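Local coordinates for protein histidine kinase (Pseudomonas aeruginosa, PDB 7C1I) that probably relays phosphoryl groups between sensor kinases and response regulators as a histidine-containing phosphotransfer (HPt) protein of a two-component regulatory system, at residues T28-S33 with I106-E111. Sequence-based numbering, arbitrary orientation.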
ATOM      1  N   THR A  28       5.487   1.781  24.458  0.52 16.78           N
ATOM      2  CA  THR A  28       4.948   3.168  24.409  0.52 18.33           C
ATOM      3  C   THR A  28       5.210   3.718  23.003  0.52 16.58           C
ATOM      4  O   THR A  28       4.229   4.349  22.553  0.52 15.59           O
ATOM      5  CB  THR A  28       5.549   4.115  25.455  0.52 19.32           C
ATOM      6  OG1 THR A  28       5.161   3.523  26.695  0.52 18.39           O
ATOM      7  CG2 THR A  28       4.994   5.521  25.385  0.52 17.00           C
ATOM      8  N   PHE A  29       6.424   3.444  22.513  1.00 16.17           N
ATOM      9  CA  PHE A  29       6.893   3.975  21.206  1.00 16.67           C
ATOM     10  C   PHE A  29       5.914   3.477  20.137  1.00 18.90           C
ATOM     11  O   PHE A  29       5.489   4.219  19.232  1.00 16.04           O
ATOM     12  CB  PHE A  29       8.320   3.571  20.831  1.00 16.60           C
ATOM     13  CG  PHE A  29       8.650   4.046  19.438  1.00 14.92           C
ATOM     14  CD1 PHE A  29       8.834   5.402  19.219  1.00 16.69           C
ATOM     15  CD2 PHE A  29       8.742   3.153  18.385  1.00 16.97           C
ATOM     16  CE1 PHE A  29       9.300   5.873  18.002  1.00 20.01           C
ATOM     17  CE2 PHE A  29       8.994   3.650  17.116  1.00 17.25           C
ATOM     18  CZ  PHE A  29       9.307   4.980  16.955  1.00 18.58           C
ATOM     19  N   VAL A  30       5.502   2.211  20.245  1.00 14.37           N
ATOM     20  CA  VAL A  30       4.551   1.642  19.243  1.00 15.48           C
ATOM     21  C   VAL A  30       3.264   2.472  19.307  1.00 16.73           C
ATOM     22  O   VAL A  30       2.691   2.907  18.287  1.00 17.15           O
ATOM     23  CB  VAL A  30       4.339   0.123  19.392  1.00 15.41           C
ATOM     24  CG1 VAL A  30       3.174  -0.418  18.577  1.00 18.55           C
ATOM     25  CG2 VAL A  30       5.665  -0.552  19.079  1.00 18.24           C
ATOM     26  N   LEU A  31       2.641   2.617  20.482  1.00 15.58           N
ATOM     27  CA  LEU A  31       1.328   3.304  20.600  1.00 18.11           C
ATOM     28  C   LEU A  31       1.512   4.773  20.201  1.00 18.46           C
ATOM     29  O   LEU A  31       0.611   5.260  19.488  1.00 19.10           O
ATOM     30  CB  LEU A  31       0.846   3.154  22.047  1.00 21.30           C
ATOM     31  CG  LEU A  31       0.438   1.712  22.337  1.00 22.31           C
ATOM     32  CD1 LEU A  31       0.079   1.559  23.807  1.00 30.47           C
ATOM     33  CD2 LEU A  31      -0.683   1.142  21.481  1.00 25.86           C
ATOM     34  N   ASP A  32       2.570   5.456  20.649  1.00 16.76           N
ATOM     35  CA  ASP A  32       2.768   6.898  20.342  1.00 19.59           C
ATOM     36  C   ASP A  32       2.816   7.011  18.815  1.00 20.99           C
ATOM     37  O   ASP A  32       2.218   7.938  18.231  1.00 18.28           O
ATOM     38  CB  ASP A  32       4.032   7.437  21.016  1.00 21.88           C
ATOM     39  CG  ASP A  32       3.874   7.673  22.509  1.00 23.36           C
ATOM     40  OD1 ASP A  32       2.753   7.523  23.033  1.00 26.14           O
ATOM     41  OD2 ASP A  32       4.974   7.961  23.019  1.00 27.78           O
ATOM     42  N   SER A  33       3.665   6.189  18.190  1.00 18.32           N
ATOM     43  CA  SER A  33       3.923   6.263  16.728  1.00 16.31           C
ATOM     44  C   SER A  33       2.608   5.999  15.987  1.00 20.56           C
ATOM     45  O   SER A  33       2.389   6.633  14.937  1.00 15.51           O
ATOM     46  CB  SER A  33       5.064   5.350  16.358  1.00 16.66           C
ATOM     47  OG  SER A  33       6.308   5.695  16.953  1.00 16.05           O
ATOM     48  N   ILE A 106       7.764  -4.529  14.346  1.00 14.97           N
ATOM     49  CA  ILE A 106       7.884  -6.001  14.570  1.00 14.16           C
ATOM     50  C   ILE A 106       9.175  -6.241  15.362  1.00 15.25           C
ATOM     51  O   ILE A 106       9.185  -7.183  16.180  1.00 15.86           O
ATOM     52  CB  ILE A 106       7.795  -6.769  13.236  1.00 13.18           C
ATOM     53  CG1 ILE A 106       7.885  -8.270  13.525  1.00 17.17           C
ATOM     54  CG2 ILE A 106       8.968  -6.501  12.311  1.00 13.16           C
ATOM     55  CD1 ILE A 106       6.782  -8.877  14.354  1.00 21.05           C
ATOM     56  N   LEU A 107      10.256  -5.490  15.129  1.00 13.24           N
ATOM     57  CA  LEU A 107      11.520  -5.704  15.882  1.00 13.15           C
ATOM     58  C   LEU A 107      11.205  -5.376  17.346  1.00 15.76           C
ATOM     59  O   LEU A 107      11.732  -6.074  18.235  1.00 15.93           O
ATOM     60  CB  LEU A 107      12.663  -4.836  15.352  1.00 14.33           C
ATOM     61  CG  LEU A 107      13.084  -5.189  13.925  1.00 17.97           C
ATOM     62  CD1 LEU A 107      14.096  -4.177  13.408  1.00 18.31           C
ATOM     63  CD2 LEU A 107      13.664  -6.594  13.978  1.00 21.92           C
ATOM     64  N   PHE A 108      10.435  -4.324  17.640  1.00 13.19           N
ATOM     65  CA  PHE A 108      10.161  -4.035  19.071  1.00 14.21           C
ATOM     66  C   PHE A 108       9.219  -5.086  19.669  1.00 17.21           C
ATOM     67  O   PHE A 108       9.400  -5.438  20.854  1.00 17.82           O
ATOM     68  CB  PHE A 108       9.573  -2.629  19.225  1.00 14.36           C
ATOM     69  CG  PHE A 108      10.594  -1.522  19.156  1.00 13.75           C
ATOM     70  CD1 PHE A 108      11.908  -1.667  18.742  1.00 13.84           C
ATOM     71  CD2 PHE A 108      10.114  -0.257  19.455  1.00 15.13           C
ATOM     72  CE1 PHE A 108      12.854  -0.655  18.725  1.00 16.48           C
ATOM     73  CE2 PHE A 108      11.052   0.764  19.439  1.00 14.21           C
ATOM     74  CZ  PHE A 108      12.359   0.588  19.051  1.00 13.77           C
ATOM     75  N   LYS A 109       8.243  -5.628  18.935  1.00 16.75           N
ATOM     76  CA  LYS A 109       7.324  -6.653  19.499  1.00 15.88           C
ATOM     77  C   LYS A 109       8.157  -7.914  19.749  1.00 19.15           C
ATOM     78  O   LYS A 109       7.969  -8.548  20.810  1.00 19.69           O
ATOM     79  CB  LYS A 109       6.255  -6.961  18.446  1.00 19.06           C
ATOM     80  CG  LYS A 109       5.244  -5.831  18.303  1.00 22.66           C
ATOM     81  CD  LYS A 109       4.244  -5.867  19.438  1.00 23.00           C
ATOM     82  CE  LYS A 109       3.273  -4.708  19.513  1.00 33.81           C
ATOM     83  NZ  LYS A 109       2.302  -5.008  20.592  1.00 32.40           N
ATOM     84  N   GLN A 110       9.130  -8.209  18.882  1.00 15.15           N
ATOM     85  CA  GLN A 110      10.002  -9.396  19.090  1.00 16.87           C
ATOM     86  C   GLN A 110      10.763  -9.236  20.411  1.00 20.77           C
ATOM     87  O   GLN A 110      10.827 -10.176  21.229  1.00 20.27           O
ATOM     88  CB  GLN A 110      10.902  -9.576  17.866  1.00 19.85           C
ATOM     89  CG  GLN A 110      11.801 -10.801  17.920  1.00 21.57           C
ATOM     90  CD  GLN A 110      12.608 -10.868  16.646  1.00 25.33           C
ATOM     91  OE1 GLN A 110      13.183  -9.880  16.195  1.00 25.17           O
ATOM     92  NE2 GLN A 110      12.826 -12.080  16.163  1.00 22.18           N
ATOM     93  N   GLU A 111      11.444  -8.092  20.536  1.00 17.22           N
ATOM     94  CA  GLU A 111      12.343  -7.844  21.695  1.00 16.52           C
ATOM     95  C   GLU A 111      11.425  -7.853  22.923  1.00 18.44           C
ATOM     96  O   GLU A 111      11.811  -8.370  23.992  1.00 18.50           O
ATOM     97  CB  GLU A 111      13.003  -6.472  21.549  1.00 17.76           C
ATOM     98  CG  GLU A 111      13.904  -6.192  22.737  1.00 21.73           C
ATOM     99  CD  GLU A 111      15.024  -7.192  22.966  1.00 26.61           C
ATOM    100  OE1 GLU A 111      15.444  -7.864  22.003  1.00 26.40           O
ATOM    101  OE2 GLU A 111      15.560  -7.168  24.093  1.00 25.32           O
TER
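F29 and F108 meet inside the four-helix bundle of the HPt fold, where helix 22-45 and helix 90-112 run roughly antiparallel, their short segments at 150° to each other. The axes of the segments come no nearer than 10.5 Å, and large aromatic side chains suit such a wide spacing because each can reach well beyond its own backbone. The tight part of the contact is the aromatic pair: CD2 of F29 lies 3.5 Å from CE2 of F108. The two rings meet obliquely, with planes inclined at 63° and centroids 5.7 Å apart. F29 reaches this position with CG anti to its own backbone nitrogen (chi1 175°), whereas F108 carries CG beside its nitrogen, and the two side chains cross at about a right angle. M66 touches both rings, F101 and V104 add to the packing on F29, and L26 and L6 to that on F108, so the pair sits in a largely apolar interior.

Toward V30 and K109 the packing becomes looser. Branched V30 is short and compact, and its CG2 comes no closer than 4.4 Å to CB of F108. CG1 of V30 approaches a single methylene, CE of K109, at 4.4 Å, and lysine suits this partly exposed margin because its ammonium group extends beyond. No hydrogen bond joins the segments. The small polar S33 instead bonds within its helix: its OG, 3.0 Å above one face of the F29 ring toward the rim, donates to O of F29 at 2.8 Å, while its backbone N reaches the same oxygen from the opposite face of the carbonyl plane.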